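Local atomic coordinates of Oxidored_FMN domain-containing protein ([Pseudomonas] geniculata N1, PDB entry 6L6J), a protein that binds FMN, a [4Fe-4S] cluster and ADP and probably oxidises the amine 6-hydroxypseudooxynicotine as a flavin-dependent amine oxidase. Residues 11-16 / 314-319; 23-28 / 164-169; 47-52 / 96-101; 75-80 / 160-165; 206-211 / 250-255. All coordinates share one frame; numbering follows the deposited sequence.

Contact 1 of 5, residues 11-16 / 314-319; sequences EPVQIG and LDLIGA
Asp315, immediately before the Leu316 that touches Val13 and Ile15, has both carboxylate oxygens engaged: OD1 forms a salt bridge with Lys286 and OD2 accepts a hydrogen bond from the backbone N of Val293. Its own carbonyl O takes a hydrogen bond from Arg23 NH1. No polar bond crosses between 11-16 and 314-319, so the contact rests on three aliphatic side chains. Leu316 divides its two methyls between the partners. Leu316 CD2 lies 4.1 Å from Val13 CG2, and Leu316 CD1 the same distance from Ile15 CD1. Val13 and Leu316 run past each other in opposite senses. Ile15 approaches with its long branch, whose extended chi2 of 168° carries CD1 out to the leucine. In the surrounding fold, strand 13-15 pairs with strand 18-20 as an antiparallel hairpin, and Leu255, at the start of strand 255-261, touches both Ile15 and Leu316. The hairpin therefore packs at the N-terminal ends of the TIM-barrel strands, where 316-319 lies between 293-296 and 24-26.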
# COMPACT_ATOMS: atom_id res chain seq x y z
N GLU A 11 9.82 -13.57 -22.44
CA GLU A 11 10.63 -13.17 -23.62
C GLU A 11 11.42 -11.94 -23.20
O GLU A 11 10.86 -11.09 -22.52
CB GLU A 11 9.75 -12.87 -24.84
CG GLU A 11 8.76 -13.96 -25.16
CD GLU A 11 7.95 -13.73 -26.42
OE1 GLU A 11 8.21 -12.73 -27.15
OE2 GLU A 11 7.07 -14.56 -26.68
N PRO A 12 12.70 -11.79 -23.58
CA PRO A 12 13.43 -10.55 -23.35
C PRO A 12 12.82 -9.39 -24.16
O PRO A 12 12.16 -9.67 -25.14
CB PRO A 12 14.87 -10.85 -23.79
CG PRO A 12 14.96 -12.36 -23.77
CD PRO A 12 13.57 -12.82 -24.17
N VAL A 13 13.04 -8.15 -23.70
CA VAL A 13 12.54 -6.91 -24.35
C VAL A 13 13.67 -5.90 -24.42
O VAL A 13 14.17 -5.53 -23.36
CB VAL A 13 11.31 -6.32 -23.63
CG1 VAL A 13 10.94 -4.96 -24.20
CG2 VAL A 13 10.11 -7.25 -23.66
N GLN A 14 14.02 -5.46 -25.63
CA GLN A 14 15.01 -4.39 -25.88
C GLN A 14 14.39 -3.09 -25.40
O GLN A 14 13.31 -2.78 -25.87
CB GLN A 14 15.40 -4.32 -27.35
CG GLN A 14 16.54 -5.27 -27.69
CD GLN A 14 16.86 -5.24 -29.16
OE1 GLN A 14 17.13 -4.17 -29.73
NE2 GLN A 14 16.83 -6.41 -29.79
N ILE A 15 15.05 -2.43 -24.42
CA ILE A 15 14.74 -1.06 -23.92
C ILE A 15 15.95 -0.21 -24.24
O ILE A 15 16.92 -0.30 -23.48
CB ILE A 15 14.41 -1.02 -22.40
CG1 ILE A 15 13.36 -2.05 -21.99
CG2 ILE A 15 13.97 0.39 -22.01
CD1 ILE A 15 13.23 -2.22 -20.51
N GLY A 16 15.89 0.53 -25.35
CA GLY A 16 17.04 1.31 -25.85
C GLY A 16 18.28 0.43 -25.93
O GLY A 16 18.21 -0.69 -26.41
N LEU A 314 0.06 -3.22 -23.46
CA LEU A 314 1.41 -3.01 -22.87
C LEU A 314 2.45 -3.91 -23.56
O LEU A 314 2.08 -4.95 -24.12
CB LEU A 314 1.33 -3.36 -21.38
CG LEU A 314 0.31 -2.58 -20.55
CD1 LEU A 314 0.26 -3.10 -19.12
CD2 LEU A 314 0.62 -1.10 -20.57
N ASP A 315 3.72 -3.53 -23.44
CA ASP A 315 4.88 -4.42 -23.76
C ASP A 315 5.37 -5.03 -22.45
O ASP A 315 5.81 -6.19 -22.48
CB ASP A 315 5.97 -3.65 -24.48
CG ASP A 315 5.45 -3.06 -25.77
OD1 ASP A 315 5.12 -3.87 -26.68
OD2 ASP A 315 5.31 -1.80 -25.83
N LEU A 316 5.26 -4.28 -21.35
CA LEU A 316 5.80 -4.68 -20.03
C LEU A 316 4.70 -4.62 -18.96
O LEU A 316 3.98 -3.61 -18.90
CB LEU A 316 6.97 -3.76 -19.70
CG LEU A 316 8.19 -3.95 -20.58
CD1 LEU A 316 9.16 -2.78 -20.43
CD2 LEU A 316 8.88 -5.27 -20.26
N ILE A 317 4.58 -5.69 -18.18
CA ILE A 317 3.71 -5.79 -16.98
C ILE A 317 4.37 -4.96 -15.86
O ILE A 317 5.31 -5.49 -15.18
CB ILE A 317 3.50 -7.27 -16.59
CG1 ILE A 317 2.88 -8.06 -17.74
CG2 ILE A 317 2.70 -7.43 -15.31
CD1 ILE A 317 1.65 -7.42 -18.34
N GLY A 318 3.92 -3.71 -15.69
CA GLY A 318 4.36 -2.85 -14.58
C GLY A 318 3.74 -3.29 -13.28
O GLY A 318 2.52 -3.53 -13.28
N ALA A 319 4.53 -3.37 -12.21
CA ALA A 319 4.01 -3.68 -10.85
C ALA A 319 4.78 -2.93 -9.77
O ALA A 319 6.00 -2.76 -9.91
CB ALA A 319 4.05 -5.17 -10.60

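Contact 2 of 5, residues 23-28 / 164-169; sequences RFYVVP and FDIVYV. With FMN (flavin mononucleotide), chain B.
Tyr25 and Tyr168 point at each other from opposite directions and join through their hydroxyls, Tyr25 OH to Tyr168 OH at 2.5 Å, a hydrogen bond that either could donate; it is very short, but at 2.60 Å resolution the length carries no weight. The Tyr168 oxygen lies near the plane of the Tyr25 ring, at its edge. With CG anti to the backbone N (chi1 -172°), Tyr25 sends its phenol end as a bump into the hollow between Ile166 and Tyr168: Ile166 CD1 comes within 4.3 Å of Tyr25 CE2, and the Tyr168 hydroxyl meets the same end. These residues belong to strands 24-26 and 166-171, the first and fourth of the eight-stranded TIM barrel. They are not neighbours in the sheet, so the side chains meet in the barrel interior. Were Tyr25 an alanine, the Tyr168 hydroxyl would probably keep Asp257 but lose its phenol partner, with a gap likely beside Ile166. On the flavin side, Pro28 CG stands 4.3 Å above one face of the Tyr168 ring, displaced toward the rim. The Pro28 carbonyl O accepts from FMN O2' at 2.6 Å, and Val27 CG2 packs 3.5 Å from that same FMN O2'.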
# COMPACT_ATOMS: atom_id res chain seq x y z
N ARG A 23 9.27 -9.76 -18.96
CA ARG A 23 8.28 -8.66 -19.05
C ARG A 23 7.83 -8.23 -17.66
O ARG A 23 7.03 -7.28 -17.61
CB ARG A 23 7.06 -9.10 -19.86
CG ARG A 23 7.37 -9.56 -21.27
CD ARG A 23 6.16 -9.45 -22.16
NE ARG A 23 6.38 -10.01 -23.48
CZ ARG A 23 6.60 -9.31 -24.60
NH1 ARG A 23 6.64 -7.99 -24.58
NH2 ARG A 23 6.80 -9.96 -25.75
N PHE A 24 8.29 -8.89 -16.59
CA PHE A 24 7.99 -8.46 -15.19
C PHE A 24 8.89 -7.27 -14.81
O PHE A 24 10.12 -7.42 -14.79
CB PHE A 24 8.15 -9.60 -14.20
CG PHE A 24 7.31 -10.80 -14.51
CD1 PHE A 24 5.98 -10.83 -14.15
CD2 PHE A 24 7.84 -11.89 -15.17
CE1 PHE A 24 5.19 -11.93 -14.43
CE2 PHE A 24 7.05 -13.00 -15.44
CZ PHE A 24 5.73 -13.01 -15.06
N TYR A 25 8.27 -6.12 -14.52
CA TYR A 25 8.96 -4.83 -14.37
C TYR A 25 8.51 -4.18 -13.07
O TYR A 25 7.33 -3.99 -12.91
CB TYR A 25 8.64 -3.95 -15.57
CG TYR A 25 9.40 -2.65 -15.67
CD1 TYR A 25 9.13 -1.59 -14.84
CD2 TYR A 25 10.35 -2.47 -16.66
CE1 TYR A 25 9.78 -0.37 -14.97
CE2 TYR A 25 11.01 -1.27 -16.81
CZ TYR A 25 10.72 -0.21 -15.98
OH TYR A 25 11.37 0.97 -16.17
N VAL A 26 9.43 -3.85 -12.17
CA VAL A 26 9.07 -3.23 -10.86
C VAL A 26 9.21 -1.72 -11.02
O VAL A 26 10.36 -1.24 -11.18
CB VAL A 26 9.92 -3.78 -9.70
CG1 VAL A 26 9.55 -3.08 -8.39
CG2 VAL A 26 9.78 -5.29 -9.58
N VAL A 27 8.08 -1.03 -10.98
CA VAL A 27 7.99 0.44 -11.23
C VAL A 27 8.48 1.15 -9.98
O VAL A 27 8.50 0.56 -8.90
CB VAL A 27 6.57 0.86 -11.63
CG1 VAL A 27 6.29 0.48 -13.07
CG2 VAL A 27 5.50 0.28 -10.70
N PRO A 28 8.94 2.41 -10.09
CA PRO A 28 9.44 3.16 -8.94
C PRO A 28 8.37 3.19 -7.86
O PRO A 28 7.25 3.55 -8.15
CB PRO A 28 9.72 4.59 -9.44
CG PRO A 28 9.66 4.51 -10.95
CD PRO A 28 8.98 3.20 -11.33
N PHE A 164 23.35 2.17 -13.04
CA PHE A 164 21.91 2.09 -13.40
C PHE A 164 21.82 1.87 -14.93
O PHE A 164 22.55 2.50 -15.72
CB PHE A 164 21.15 3.33 -12.91
CG PHE A 164 20.96 3.44 -11.41
CD1 PHE A 164 20.04 2.64 -10.75
CD2 PHE A 164 21.70 4.34 -10.66
CE1 PHE A 164 19.87 2.73 -9.37
CE2 PHE A 164 21.53 4.43 -9.28
CZ PHE A 164 20.61 3.63 -8.64
N ASP A 165 20.90 1.00 -15.33
CA ASP A 165 20.66 0.62 -16.75
C ASP A 165 19.61 1.54 -17.36
O ASP A 165 19.66 1.75 -18.61
CB ASP A 165 20.20 -0.84 -16.84
CG ASP A 165 21.20 -1.79 -16.22
OD1 ASP A 165 22.32 -1.93 -16.78
OD2 ASP A 165 20.87 -2.35 -15.16
N ILE A 166 18.68 2.02 -16.52
CA ILE A 166 17.47 2.81 -16.92
C ILE A 166 17.42 4.05 -16.04
O ILE A 166 17.30 3.90 -14.80
CB ILE A 166 16.18 1.97 -16.79
CG1 ILE A 166 16.29 0.61 -17.49
CG2 ILE A 166 14.98 2.76 -17.30
CD1 ILE A 166 15.22 -0.39 -17.08
N VAL A 167 17.50 5.23 -16.66
CA VAL A 167 17.52 6.55 -15.98
C VAL A 167 16.24 7.27 -16.39
O VAL A 167 16.03 7.38 -17.60
CB VAL A 167 18.80 7.32 -16.36
CG1 VAL A 167 18.84 8.73 -15.81
CG2 VAL A 167 20.04 6.56 -15.91
N TYR A 168 15.43 7.73 -15.42
CA TYR A 168 14.05 8.26 -15.66
C TYR A 168 14.07 9.79 -15.82
O TYR A 168 15.01 10.49 -15.34
CB TYR A 168 13.06 7.88 -14.55
CG TYR A 168 12.33 6.57 -14.75
CD1 TYR A 168 12.91 5.35 -14.44
CD2 TYR A 168 11.03 6.55 -15.20
CE1 TYR A 168 12.23 4.15 -14.58
CE2 TYR A 168 10.33 5.36 -15.33
CZ TYR A 168 10.93 4.15 -15.04
OH TYR A 168 10.23 2.98 -15.22
N VAL A 169 13.05 10.29 -16.53
CA VAL A 169 12.61 11.71 -16.51
C VAL A 169 11.19 11.70 -15.94
O VAL A 169 10.32 11.04 -16.53
CB VAL A 169 12.68 12.35 -17.91
CG1 VAL A 169 11.70 13.49 -18.09
CG2 VAL A 169 14.09 12.83 -18.23
N1 FMN B . 5.33 5.98 -7.90
C2 FMN B . 6.36 6.83 -8.22
O2 FMN B . 6.39 7.27 -9.38
N3 FMN B . 7.34 7.20 -7.39
C4 FMN B . 7.38 6.73 -6.13
O4 FMN B . 8.28 7.07 -5.37
C4A FMN B . 6.29 5.82 -5.67
N5 FMN B . 6.27 5.32 -4.41
C5A FMN B . 5.31 4.44 -4.07
C6 FMN B . 5.32 3.86 -2.80
C7 FMN B . 4.34 2.95 -2.47
C7M FMN B . 4.34 2.40 -1.10
C8 FMN B . 3.32 2.55 -3.44
C8M FMN B . 2.22 1.58 -3.09
C9 FMN B . 3.29 3.10 -4.69
C9A FMN B . 4.25 4.03 -5.07
N10 FMN B . 4.27 4.57 -6.36
C10 FMN B . 5.27 5.45 -6.67
C1' FMN B . 3.25 4.21 -7.40
C2' FMN B . 3.61 2.89 -8.06
O2' FMN B . 4.80 3.09 -8.79
C3' FMN B . 2.54 2.39 -8.99
O3' FMN B . 2.43 3.31 -10.08
C4' FMN B . 1.17 2.21 -8.34
O4' FMN B . 1.31 1.57 -7.05
C5' FMN B . 0.23 1.43 -9.25
O5' FMN B . 0.79 0.14 -9.46
P FMN B . 0.34 -1.11 -8.54
O1P FMN B . -1.14 -1.31 -8.81
O2P FMN B . 1.22 -2.21 -9.04
O3P FMN B . 0.64 -0.69 -7.11

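Contact 3 of 5, residues 47-52 / 96-101; sequences ARAEGG and HGALAG
This is a partly buried contact of van der Waals and CH-pi character, in which Ala49 and Glu50, in the last turn of helix 38-51, pack on His96 and Ala98 in the turn leading into strand 99-105. It belongs to the TIM barrel: the helix is the one between the first and second strands, and 99-105 is the third. The evidence for the CH-pi term is direct, since Glu50 CA stands 3.9 Å from the centroid of the His96 ring and 8° off its normal, over the centre of one face. The Glu50 side chain continues across the same ring, its CG 3.7 Å from His96 CE1, and its carboxylate is turned 46° from the ring plane. On the helix side, Gly52 closes the last turn in a Schellman motif, at backbone angles where a side chain would be jammed against the preceding carbonyl O. Replacing His96 by an alanine would probably remove the flat surface beneath Glu50 and leave its CA and CG without their partner. Ala98 also touches Val93 of helix 83-94, so one small residue faces two helices. Towards helix 38-51, the Ala98 methyl CB lies 4.1 Å from Ala49 CB.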
# COMPACT_ATOMS: atom_id res chain seq x y z
N ALA A 47 15.67 -8.73 -2.88
CA ALA A 47 14.64 -9.79 -2.79
C ALA A 47 13.84 -9.85 -4.10
O ALA A 47 13.39 -10.96 -4.52
CB ALA A 47 13.75 -9.55 -1.60
N ARG A 48 13.65 -8.70 -4.74
CA ARG A 48 12.81 -8.59 -5.97
C ARG A 48 13.63 -8.98 -7.21
O ARG A 48 13.07 -9.61 -8.12
CB ARG A 48 12.15 -7.20 -5.98
CG ARG A 48 10.80 -7.23 -5.29
CD ARG A 48 10.67 -6.28 -4.13
NE ARG A 48 9.77 -6.78 -3.11
CZ ARG A 48 10.09 -6.90 -1.82
NH1 ARG A 48 11.29 -6.57 -1.39
NH2 ARG A 48 9.18 -7.33 -0.96
N ALA A 49 14.93 -8.71 -7.22
CA ALA A 49 15.88 -9.33 -8.16
C ALA A 49 15.91 -10.86 -7.92
O ALA A 49 15.74 -11.64 -8.88
CB ALA A 49 17.23 -8.67 -8.02
N GLU A 50 16.09 -11.30 -6.68
CA GLU A 50 16.09 -12.74 -6.29
C GLU A 50 14.83 -13.40 -6.85
O GLU A 50 14.96 -14.47 -7.42
CB GLU A 50 16.22 -12.85 -4.76
CG GLU A 50 17.15 -13.92 -4.27
CD GLU A 50 17.53 -13.77 -2.79
OE1 GLU A 50 18.31 -12.81 -2.45
OE2 GLU A 50 17.07 -14.62 -1.96
N GLY A 51 13.65 -12.75 -6.74
CA GLY A 51 12.32 -13.27 -7.15
C GLY A 51 12.08 -13.31 -8.65
O GLY A 51 11.13 -14.00 -9.08
N GLY A 52 12.88 -12.61 -9.45
CA GLY A 52 12.96 -12.82 -10.91
C GLY A 52 12.36 -11.69 -11.72
O GLY A 52 12.10 -11.88 -12.96
N HIS A 96 21.39 -10.84 -9.85
CA HIS A 96 20.48 -11.90 -10.38
C HIS A 96 19.99 -11.57 -11.80
O HIS A 96 19.05 -12.20 -12.26
CB HIS A 96 19.33 -12.15 -9.42
CG HIS A 96 19.72 -12.32 -7.99
ND1 HIS A 96 20.03 -13.55 -7.46
CD2 HIS A 96 19.77 -11.44 -6.96
CE1 HIS A 96 20.29 -13.43 -6.17
NE2 HIS A 96 20.13 -12.15 -5.83
N GLY A 97 20.64 -10.62 -12.48
CA GLY A 97 20.42 -10.32 -13.91
C GLY A 97 19.16 -9.52 -14.18
O GLY A 97 18.73 -9.49 -15.35
N ALA A 98 18.55 -8.94 -13.14
CA ALA A 98 17.58 -7.82 -13.26
C ALA A 98 18.33 -6.59 -13.76
O ALA A 98 19.54 -6.45 -13.46
CB ALA A 98 16.94 -7.55 -11.92
N LEU A 99 17.66 -5.72 -14.51
CA LEU A 99 18.15 -4.34 -14.78
C LEU A 99 17.85 -3.48 -13.53
O LEU A 99 17.04 -3.89 -12.66
CB LEU A 99 17.48 -3.74 -16.01
CG LEU A 99 17.65 -4.47 -17.33
CD1 LEU A 99 17.25 -3.56 -18.49
CD2 LEU A 99 19.08 -4.97 -17.54
N ALA A 100 18.51 -2.34 -13.46
CA ALA A 100 18.52 -1.40 -12.33
C ALA A 100 18.18 -0.03 -12.90
O ALA A 100 18.98 0.51 -13.72
CB ALA A 100 19.86 -1.44 -11.65
N GLY A 101 16.98 0.46 -12.56
CA GLY A 101 16.46 1.77 -13.00
C GLY A 101 16.40 2.70 -11.81
O GLY A 101 16.49 2.20 -10.67

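Contact 4 of 5, residues 75-80 / 160-165; sequences PRMYSD and KRAGFD. With SO4 (sulfate ion), chain G.
Apolar contact comes first: Met77, in the loop after strand 55-62, meets Ala162, near the end of helix 142-162, and Phe164, just beyond the Gly163 turn that follows it. The Met77 methyl CE is the atom that touches, 3.3 Å from Phe164 CE2 and 4.2 Å from Ala162 CB, and it approaches the phenyl ring obliquely. The Met77 chain bends at chi2 (67°) and again at chi3 (106°), which brings the CE methyl toward Phe164. Leu86 of helix 83-94 touches both Met77 and Phe164. Charge plays the weaker part. Asp80 OD2 lies 4.4 Å from Arg161 NH1, near the guanidinium plane but beyond a salt bridge, while Asp80 OD1 is salt-bridged to Arg158. Arg76 NH1 donates a hydrogen bond to O3 of a sulfate (3.3 Å), probably from the crystallisation liquor, and Lys81 NZ is hydrogen-bonded to the same ion. With no hydrogen bond between the two segments, the contact is essentially apolar in its chemistry, and the Asp80-Arg161 pair would probably add only a modest long-range attraction at the exposed margin.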
# COMPACT_ATOMS: atom_id res chain seq x y z
N PRO A 75 16.15 8.13 -1.77
CA PRO A 75 17.46 8.17 -2.41
C PRO A 75 17.77 9.58 -2.90
O PRO A 75 16.84 10.32 -3.15
CB PRO A 75 17.34 7.22 -3.61
CG PRO A 75 16.20 6.33 -3.25
CD PRO A 75 15.25 7.19 -2.42
N ARG A 76 19.06 9.90 -3.04
CA ARG A 76 19.53 11.22 -3.55
C ARG A 76 20.64 10.99 -4.59
O ARG A 76 21.47 10.08 -4.41
CB ARG A 76 20.06 12.06 -2.39
CG ARG A 76 19.03 12.34 -1.30
CD ARG A 76 19.68 12.42 0.08
NE ARG A 76 18.91 13.27 0.97
CZ ARG A 76 19.42 14.02 1.93
NH1 ARG A 76 20.72 14.05 2.16
NH2 ARG A 76 18.60 14.79 2.64
N MET A 77 20.66 11.82 -5.63
CA MET A 77 21.68 11.76 -6.70
C MET A 77 22.08 13.19 -7.06
O MET A 77 22.36 13.44 -8.23
CB MET A 77 21.12 10.98 -7.90
CG MET A 77 22.17 10.36 -8.81
SD MET A 77 23.07 9.03 -8.00
CE MET A 77 22.32 7.64 -8.84
N TYR A 78 22.13 14.09 -6.08
CA TYR A 78 22.47 15.53 -6.29
C TYR A 78 23.90 15.81 -5.85
O TYR A 78 24.32 16.97 -5.95
CB TYR A 78 21.52 16.50 -5.57
CG TYR A 78 21.34 16.33 -4.08
CD1 TYR A 78 22.35 16.65 -3.19
CD2 TYR A 78 20.12 15.90 -3.56
CE1 TYR A 78 22.16 16.52 -1.82
CE2 TYR A 78 19.91 15.76 -2.20
CZ TYR A 78 20.93 16.09 -1.33
OH TYR A 78 20.71 15.91 0.01
N SER A 79 24.62 14.78 -5.42
CA SER A 79 26.03 14.88 -4.97
C SER A 79 26.77 13.55 -5.19
O SER A 79 26.20 12.48 -4.93
CB SER A 79 26.10 15.34 -3.53
OG SER A 79 27.31 14.90 -2.92
N ASP A 80 28.05 13.64 -5.57
CA ASP A 80 28.90 12.48 -5.95
C ASP A 80 29.05 11.49 -4.77
O ASP A 80 29.31 10.30 -5.03
CB ASP A 80 30.25 12.96 -6.49
CG ASP A 80 30.23 13.37 -7.96
OD1 ASP A 80 29.13 13.44 -8.57
OD2 ASP A 80 31.31 13.60 -8.50
N LYS A 160 24.66 6.96 -14.18
CA LYS A 160 25.47 6.13 -15.13
C LYS A 160 26.66 5.54 -14.35
O LYS A 160 26.79 4.33 -14.34
CB LYS A 160 25.94 6.96 -16.32
CG LYS A 160 26.27 6.19 -17.59
CD LYS A 160 27.18 6.98 -18.52
CE LYS A 160 26.94 6.76 -19.99
NZ LYS A 160 27.93 5.84 -20.58
N ARG A 161 27.42 6.41 -13.67
CA ARG A 161 28.62 6.06 -12.86
C ARG A 161 28.26 5.02 -11.79
O ARG A 161 29.11 4.20 -11.45
CB ARG A 161 29.19 7.32 -12.20
CG ARG A 161 29.86 8.31 -13.16
CD ARG A 161 30.97 9.11 -12.47
NE ARG A 161 31.91 8.20 -11.80
CZ ARG A 161 32.50 8.39 -10.61
NH1 ARG A 161 32.30 9.51 -9.92
NH2 ARG A 161 33.30 7.44 -10.12
N ALA A 162 27.04 5.07 -11.26
CA ALA A 162 26.52 4.14 -10.24
C ALA A 162 26.23 2.76 -10.86
O ALA A 162 26.27 1.72 -10.15
CB ALA A 162 25.30 4.77 -9.61
N GLY A 163 25.91 2.74 -12.16
CA GLY A 163 25.70 1.52 -12.97
C GLY A 163 24.25 1.22 -13.28
O GLY A 163 23.98 0.07 -13.72
N PHE A 164 23.35 2.17 -13.04
CA PHE A 164 21.91 2.09 -13.40
C PHE A 164 21.82 1.87 -14.93
O PHE A 164 22.55 2.50 -15.72
CB PHE A 164 21.15 3.33 -12.91
CG PHE A 164 20.96 3.44 -11.41
CD1 PHE A 164 20.04 2.64 -10.75
CD2 PHE A 164 21.70 4.34 -10.66
CE1 PHE A 164 19.87 2.73 -9.37
CE2 PHE A 164 21.53 4.43 -9.28
CZ PHE A 164 20.61 3.63 -8.64
N ASP A 165 20.90 1.00 -15.33
CA ASP A 165 20.66 0.62 -16.75
C ASP A 165 19.61 1.54 -17.36
O ASP A 165 19.66 1.75 -18.61
CB ASP A 165 20.20 -0.84 -16.84
CG ASP A 165 21.20 -1.79 -16.22
OD1 ASP A 165 22.32 -1.93 -16.78
OD2 ASP A 165 20.87 -2.35 -15.16
S SO4 G . 23.32 15.55 4.73
O1 SO4 G . 24.20 14.67 3.97
O2 SO4 G . 24.10 16.50 5.48
O3 SO4 G . 22.44 16.27 3.84
O4 SO4 G . 22.52 14.78 5.64

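Contact 5 of 5, residues 206-211 / 250-255; sequences ETLSDV and ADVPDL
Aliphatic packing accounts for everything that passes between Leu208, in the middle of helix 197-215, and Val252 and Pro253, in the loop after helix 241-249. The CD2 methyl of Leu208 does the touching, 3.3 Å from Val252 CG1 and 4.3 Å from Pro253 CD. The branch point of the leucine is close to the valine as well, for Leu208 CG is 3.8 Å from Val252 CG1. A chi1 of 179° swings Leu208 CG opposite its backbone nitrogen and out toward the loop, the side chain running oblique to that of the valine. It also packs on Val221 and Val223 of strand 220-229, and Pro253 rests on Val223 too. Polar bonds hold the loop from outside the two segments: Lys212 NZ, on the same helix as Leu208, donates to Val252 O, and Asp254 OD2 accepts from Val221 N, with further bonds at Ala250 and Asp251. The loop leads directly into strand 255-261, the sixth of the TIM barrel, beside the fifth, 220-229. Chemically, then, the two segments adhere by aliphatic side chains, with directional hold on the loop coming from its hydrogen bonds to residues around it.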
# COMPACT_ATOMS: atom_id res chain seq x y z
N GLU A 206 13.00 19.61 -23.36
CA GLU A 206 14.40 20.08 -23.19
C GLU A 206 15.17 19.22 -22.16
O GLU A 206 16.35 18.99 -22.35
CB GLU A 206 14.42 21.54 -22.73
CG GLU A 206 14.05 22.54 -23.81
CD GLU A 206 14.15 23.97 -23.34
OE1 GLU A 206 14.02 24.21 -22.12
OE2 GLU A 206 14.37 24.85 -24.19
N THR A 207 14.52 18.78 -21.10
CA THR A 207 15.14 17.92 -20.06
C THR A 207 15.45 16.56 -20.70
O THR A 207 16.66 16.20 -20.78
CB THR A 207 14.24 17.87 -18.82
OG1 THR A 207 14.19 19.21 -18.32
CG2 THR A 207 14.76 16.97 -17.72
N LEU A 208 14.41 15.86 -21.16
CA LEU A 208 14.47 14.51 -21.78
C LEU A 208 15.64 14.40 -22.78
O LEU A 208 16.41 13.40 -22.69
CB LEU A 208 13.15 14.25 -22.50
CG LEU A 208 13.05 12.92 -23.22
CD1 LEU A 208 13.26 11.77 -22.25
CD2 LEU A 208 11.70 12.78 -23.91
N SER A 209 15.73 15.38 -23.69
CA SER A 209 16.82 15.54 -24.68
C SER A 209 18.18 15.67 -23.98
O SER A 209 19.14 15.05 -24.47
CB SER A 209 16.56 16.73 -25.58
OG SER A 209 17.74 17.19 -26.22
N ASP A 210 18.28 16.44 -22.88
CA ASP A 210 19.57 16.66 -22.17
C ASP A 210 20.06 15.34 -21.58
O ASP A 210 21.25 15.05 -21.68
CB ASP A 210 19.49 17.74 -21.10
CG ASP A 210 19.37 19.11 -21.72
OD1 ASP A 210 19.40 19.18 -22.98
OD2 ASP A 210 19.20 20.08 -20.96
N VAL A 211 19.14 14.56 -21.01
CA VAL A 211 19.45 13.28 -20.32
C VAL A 211 19.82 12.24 -21.39
O VAL A 211 20.80 11.47 -21.20
CB VAL A 211 18.27 12.82 -19.46
CG1 VAL A 211 18.60 11.53 -18.73
CG2 VAL A 211 17.83 13.89 -18.46
N ALA A 250 6.78 11.10 -28.96
CA ALA A 250 6.36 9.67 -29.09
C ALA A 250 7.54 8.69 -29.17
O ALA A 250 7.45 7.64 -28.55
CB ALA A 250 5.46 9.53 -30.29
N ASP A 251 8.58 8.99 -29.95
CA ASP A 251 9.73 8.06 -30.19
C ASP A 251 11.04 8.72 -29.73
O ASP A 251 12.12 8.27 -30.15
CB ASP A 251 9.75 7.58 -31.65
CG ASP A 251 8.67 6.55 -32.01
OD1 ASP A 251 8.06 5.96 -31.10
OD2 ASP A 251 8.46 6.33 -33.20
N VAL A 252 10.95 9.71 -28.83
CA VAL A 252 12.13 10.35 -28.18
C VAL A 252 12.69 9.41 -27.11
O VAL A 252 13.87 9.09 -27.15
CB VAL A 252 11.80 11.74 -27.62
CG1 VAL A 252 13.01 12.38 -26.94
CG2 VAL A 252 11.26 12.65 -28.70
N PRO A 253 11.91 8.95 -26.11
CA PRO A 253 12.45 8.07 -25.08
C PRO A 253 12.54 6.61 -25.54
O PRO A 253 11.96 6.25 -26.56
CB PRO A 253 11.44 8.20 -23.92
CG PRO A 253 10.12 8.46 -24.64
CD PRO A 253 10.47 9.23 -25.90
N ASP A 254 13.28 5.82 -24.78
CA ASP A 254 13.51 4.37 -25.03
C ASP A 254 12.36 3.58 -24.38
O ASP A 254 12.13 2.43 -24.78
CB ASP A 254 14.88 3.97 -24.48
CG ASP A 254 16.04 4.74 -25.11
OD1 ASP A 254 16.14 4.70 -26.34
OD2 ASP A 254 16.82 5.37 -24.37
N LEU A 255 11.69 4.18 -23.40
CA LEU A 255 10.58 3.54 -22.64
C LEU A 255 9.59 4.63 -22.22
O LEU A 255 10.05 5.69 -21.73
CB LEU A 255 11.16 2.83 -21.41
CG LEU A 255 10.18 2.17 -20.42
CD1 LEU A 255 9.71 0.81 -20.90
CD2 LEU A 255 10.84 1.99 -19.06

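Overall arrangement
From the N terminus, 11-16 opens the widest loop, which contact 1 closes at 314-319, the eighth barrel strand; the other four contacts nest inside it. Contact 2 starts at 23-28, the first strand, and closes at the fourth, enclosing contact 3, which ties helix 38-51 to the third strand. Contact 4 ties the loop after strand 55-62 to the end of helix 142-162; it opens between the segments of contact 3 and closes after them, so the two cross, and it shares Phe164 and Asp165 with contact 2. Contact 5 follows contacts 2, 3 and 4 in series, joining helix 197-215 to the entry of the sixth strand. Direct joins include Ala319 O to Val27 N, 2.9 Å, between contacts 1 and 2, and Leu316 against Leu255 between 1 and 5.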